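Local coordinates for cell wall surface anchor family protein (Streptococcus agalactiae serogroup V, PDB 3PF2), which forms, as the major pilin, the shaft of the type 1 pilus on the cell surface and binds calcium, here as its C-terminal two-domain fragment, at residues A21-G26 with P177-G182. Numbering follows the deposited sequence.
Sequences AGYTIG and PEVHTG
Ala21 and Gly22 pair in parallel with Val179 and His180, a two-residue parallel pairing carried by three backbone hydrogen bonds, one of them weak. Ala21 N reaches Glu178 O, His180 N returns weakly to Ala21 O, and Tyr23 N gives His180 O the straightest of the three backbone bonds, 3.0 Å and 163°. Beyond the Tyr23 N bond, a side-chain hydroxyl supplies the next link: Thr181 OG1 donates to Tyr23 O at 2.8 Å, in the carbonyl plane. Thr181 OG1 is anti to its own backbone N (chi1 -166°), which turns the hydroxyl to Tyr23 and leaves CG2 to meet Ile25 CG1 at 3.8 Å.

His180 can be followed outward from CB. Its CG stands between the backbone N and the carbonyl carbon. The ring's place is given by its contacts: CD2 lies 3.5 Å from Gly22 CA, while Ala21 O sits 3.2 Å above the ring plane, over one face, offset toward the rim and nearest CE1. The ring nitrogens are at a poor angle for this oxygen and bond elsewhere: ND1 gives a nearly linear, in-plane bond to the syn lone pair of Glu178 OE1 (2.7 Å, 173°), and NE2 bonds Ala256 O. Beside Ala21, Val179 CG1 meets the edge of the Tyr23 ring at CE2, 3.9 Å away; Ile140 of strand 132-140 packs against both side chains.

The contact thus joins strand 20-22 to the long strand 178-190 at the middle of the two-domain fragment. With both ring nitrogens engaged, the imidazole's rotation is fixed, and the two N-H donors this bonding requires are consistent with a protonated His180 paired with the Glu178 carboxylate.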
ATOM      1  N   ALA A  21       7.404   1.268  -1.533  1.00 10.56           N
ATOM      2  CA  ALA A  21       7.182  -0.158  -1.305  1.00  9.91           C
ATOM      3  C   ALA A  21       6.149  -0.727  -2.256  1.00  9.65           C
ATOM      4  O   ALA A  21       5.242  -0.024  -2.693  1.00  9.46           O
ATOM      5  CB  ALA A  21       6.752  -0.410   0.136  1.00 10.76           C
ATOM      6  N   GLY A  22       6.302  -2.016  -2.559  1.00  9.49           N
ATOM      7  CA  GLY A  22       5.365  -2.727  -3.430  1.00  9.84           C
ATOM      8  C   GLY A  22       4.625  -3.816  -2.669  1.00  9.68           C
ATOM      9  O   GLY A  22       5.220  -4.540  -1.843  1.00  9.74           O
ATOM     10  N   TYR A  23       3.323  -3.928  -2.940  1.00  9.26           N
ATOM     11  CA  TYR A  23       2.457  -4.866  -2.205  1.00 10.43           C
ATOM     12  C   TYR A  23       1.449  -5.532  -3.097  1.00 10.16           C
ATOM     13  O   TYR A  23       1.051  -4.995  -4.124  1.00 11.11           O
ATOM     14  CB  TYR A  23       1.689  -4.148  -1.089  1.00  9.39           C
ATOM     15  CG  TYR A  23       2.550  -3.670   0.040  1.00 10.09           C
ATOM     16  CD1 TYR A  23       3.039  -4.560   0.984  1.00  9.22           C
ATOM     17  CD2 TYR A  23       2.884  -2.315   0.160  1.00  9.92           C
ATOM     18  CE1 TYR A  23       3.843  -4.135   2.043  1.00 10.84           C
ATOM     19  CE2 TYR A  23       3.676  -1.873   1.213  1.00 10.54           C
ATOM     20  CZ  TYR A  23       4.163  -2.783   2.137  1.00 10.36           C
ATOM     21  OH  TYR A  23       4.953  -2.349   3.182  1.00 10.06           O
ATOM     22  N   THR A  24       1.029  -6.717  -2.674  1.00 11.10           N
ATOM     23  CA  THR A  24      -0.118  -7.393  -3.250  1.00 11.63           C
ATOM     24  C   THR A  24      -1.382  -6.765  -2.672  1.00 11.74           C
ATOM     25  O   THR A  24      -1.416  -6.393  -1.497  1.00 11.95           O
ATOM     26  CB  THR A  24      -0.023  -8.890  -2.946  1.00 11.83           C
ATOM     27  OG1 THR A  24       1.080  -9.433  -3.679  1.00 12.19           O
ATOM     28  CG2 THR A  24      -1.299  -9.660  -3.323  1.00 11.76           C
ATOM     29  N   ILE A  25      -2.395  -6.612  -3.519  1.00 12.26           N
ATOM     30  CA  ILE A  25      -3.686  -6.051  -3.098  1.00 12.66           C
ATOM     31  C   ILE A  25      -4.218  -6.838  -1.902  1.00 13.18           C
ATOM     32  O   ILE A  25      -4.199  -8.066  -1.904  1.00 12.90           O
ATOM     33  CB  ILE A  25      -4.703  -6.046  -4.259  1.00 12.62           C
ATOM     34  CG1 ILE A  25      -4.376  -4.891  -5.220  1.00 12.42           C
ATOM     35  CG2 ILE A  25      -6.157  -5.958  -3.713  1.00 13.80           C
ATOM     36  CD1 ILE A  25      -5.307  -4.772  -6.465  1.00 13.88           C
ATOM     37  N   GLY A  26      -4.664  -6.131  -0.868  1.00 13.57           N
ATOM     38  CA  GLY A  26      -5.173  -6.798   0.335  1.00 14.67           C
ATOM     39  C   GLY A  26      -4.163  -7.081   1.433  1.00 15.02           C
ATOM     40  O   GLY A  26      -4.542  -7.389   2.570  1.00 15.43           O
ATOM     41  N   PRO A 177       5.660   9.583   0.411  1.00  9.63           N
ATOM     42  CA  PRO A 177       5.925   8.160   0.127  1.00  9.07           C
ATOM     43  C   PRO A 177       4.863   7.573  -0.791  1.00  8.94           C
ATOM     44  O   PRO A 177       3.808   8.180  -0.988  1.00  9.23           O
ATOM     45  CB  PRO A 177       5.858   7.513   1.516  1.00  8.48           C
ATOM     46  CG  PRO A 177       4.865   8.376   2.278  1.00  8.32           C
ATOM     47  CD  PRO A 177       5.086   9.796   1.753  1.00  9.26           C
ATOM     48  N   GLU A 178       5.120   6.387  -1.359  1.00  8.89           N
ATOM     49  CA  GLU A 178       4.149   5.763  -2.266  1.00  8.84           C
ATOM     50  C   GLU A 178       4.228   4.250  -2.222  1.00  8.55           C
ATOM     51  O   GLU A 178       5.281   3.678  -1.880  1.00  9.19           O
ATOM     52  CB  GLU A 178       4.339   6.234  -3.722  1.00  8.45           C
ATOM     53  CG  GLU A 178       5.711   5.912  -4.340  1.00  9.27           C
ATOM     54  CD  GLU A 178       5.857   4.477  -4.852  1.00  9.05           C
ATOM     55  OE1 GLU A 178       4.852   3.871  -5.288  1.00 10.01           O
ATOM     56  OE2 GLU A 178       6.997   3.943  -4.834  1.00 11.12           O
ATOM     57  N   VAL A 179       3.111   3.623  -2.570  1.00  9.28           N
ATOM     58  CA  VAL A 179       3.079   2.177  -2.779  1.00  9.12           C
ATOM     59  C   VAL A 179       2.560   1.835  -4.162  1.00  9.37           C
ATOM     60  O   VAL A 179       1.927   2.658  -4.847  1.00  9.74           O
ATOM     61  CB  VAL A 179       2.239   1.442  -1.705  1.00  9.03           C
ATOM     62  CG1 VAL A 179       2.856   1.613  -0.333  1.00  8.62           C
ATOM     63  CG2 VAL A 179       0.761   1.929  -1.727  1.00  8.52           C
ATOM     64  N   HIS A 180       2.782   0.593  -4.577  1.00  9.61           N
ATOM     65  CA  HIS A 180       2.335   0.185  -5.911  1.00  9.91           C
ATOM     66  C   HIS A 180       2.079  -1.304  -5.915  1.00 10.40           C
ATOM     67  O   HIS A 180       2.672  -2.036  -5.115  1.00  9.88           O
ATOM     68  CB  HIS A 180       3.409   0.522  -6.946  1.00 10.84           C
ATOM     69  CG  HIS A 180       4.793   0.280  -6.442  1.00  9.41           C
ATOM     70  ND1 HIS A 180       5.542   1.270  -5.835  1.00  9.87           N
ATOM     71  CD2 HIS A 180       5.539  -0.850  -6.383  1.00 11.09           C
ATOM     72  CE1 HIS A 180       6.698   0.767  -5.452  1.00  9.31           C
ATOM     73  NE2 HIS A 180       6.718  -0.523  -5.753  1.00 10.26           N
ATOM     74  N   THR A 181       1.226  -1.720  -6.850  1.00 10.80           N
ATOM     75  CA  THR A 181       0.886  -3.123  -7.085  1.00 10.73           C
ATOM     76  C   THR A 181       0.786  -3.303  -8.595  1.00 10.86           C
ATOM     77  O   THR A 181       0.595  -2.328  -9.301  1.00 11.26           O
ATOM     78  CB  THR A 181      -0.446  -3.504  -6.361  1.00 11.53           C
ATOM     79  OG1 THR A 181      -0.594  -4.928  -6.329  1.00 10.62           O
ATOM     80  CG2 THR A 181      -1.685  -2.867  -6.999  1.00 10.85           C
ATOM     81  N   GLY A 182       0.912  -4.544  -9.081  1.00  9.82           N
ATOM     82  CA  GLY A 182       0.965  -4.812 -10.517  1.00 10.39           C
ATOM     83  C   GLY A 182       0.066  -5.944 -10.972  1.00 10.20           C
ATOM     84  O   GLY A 182      -0.677  -6.517 -10.182  1.00 10.89           O
TER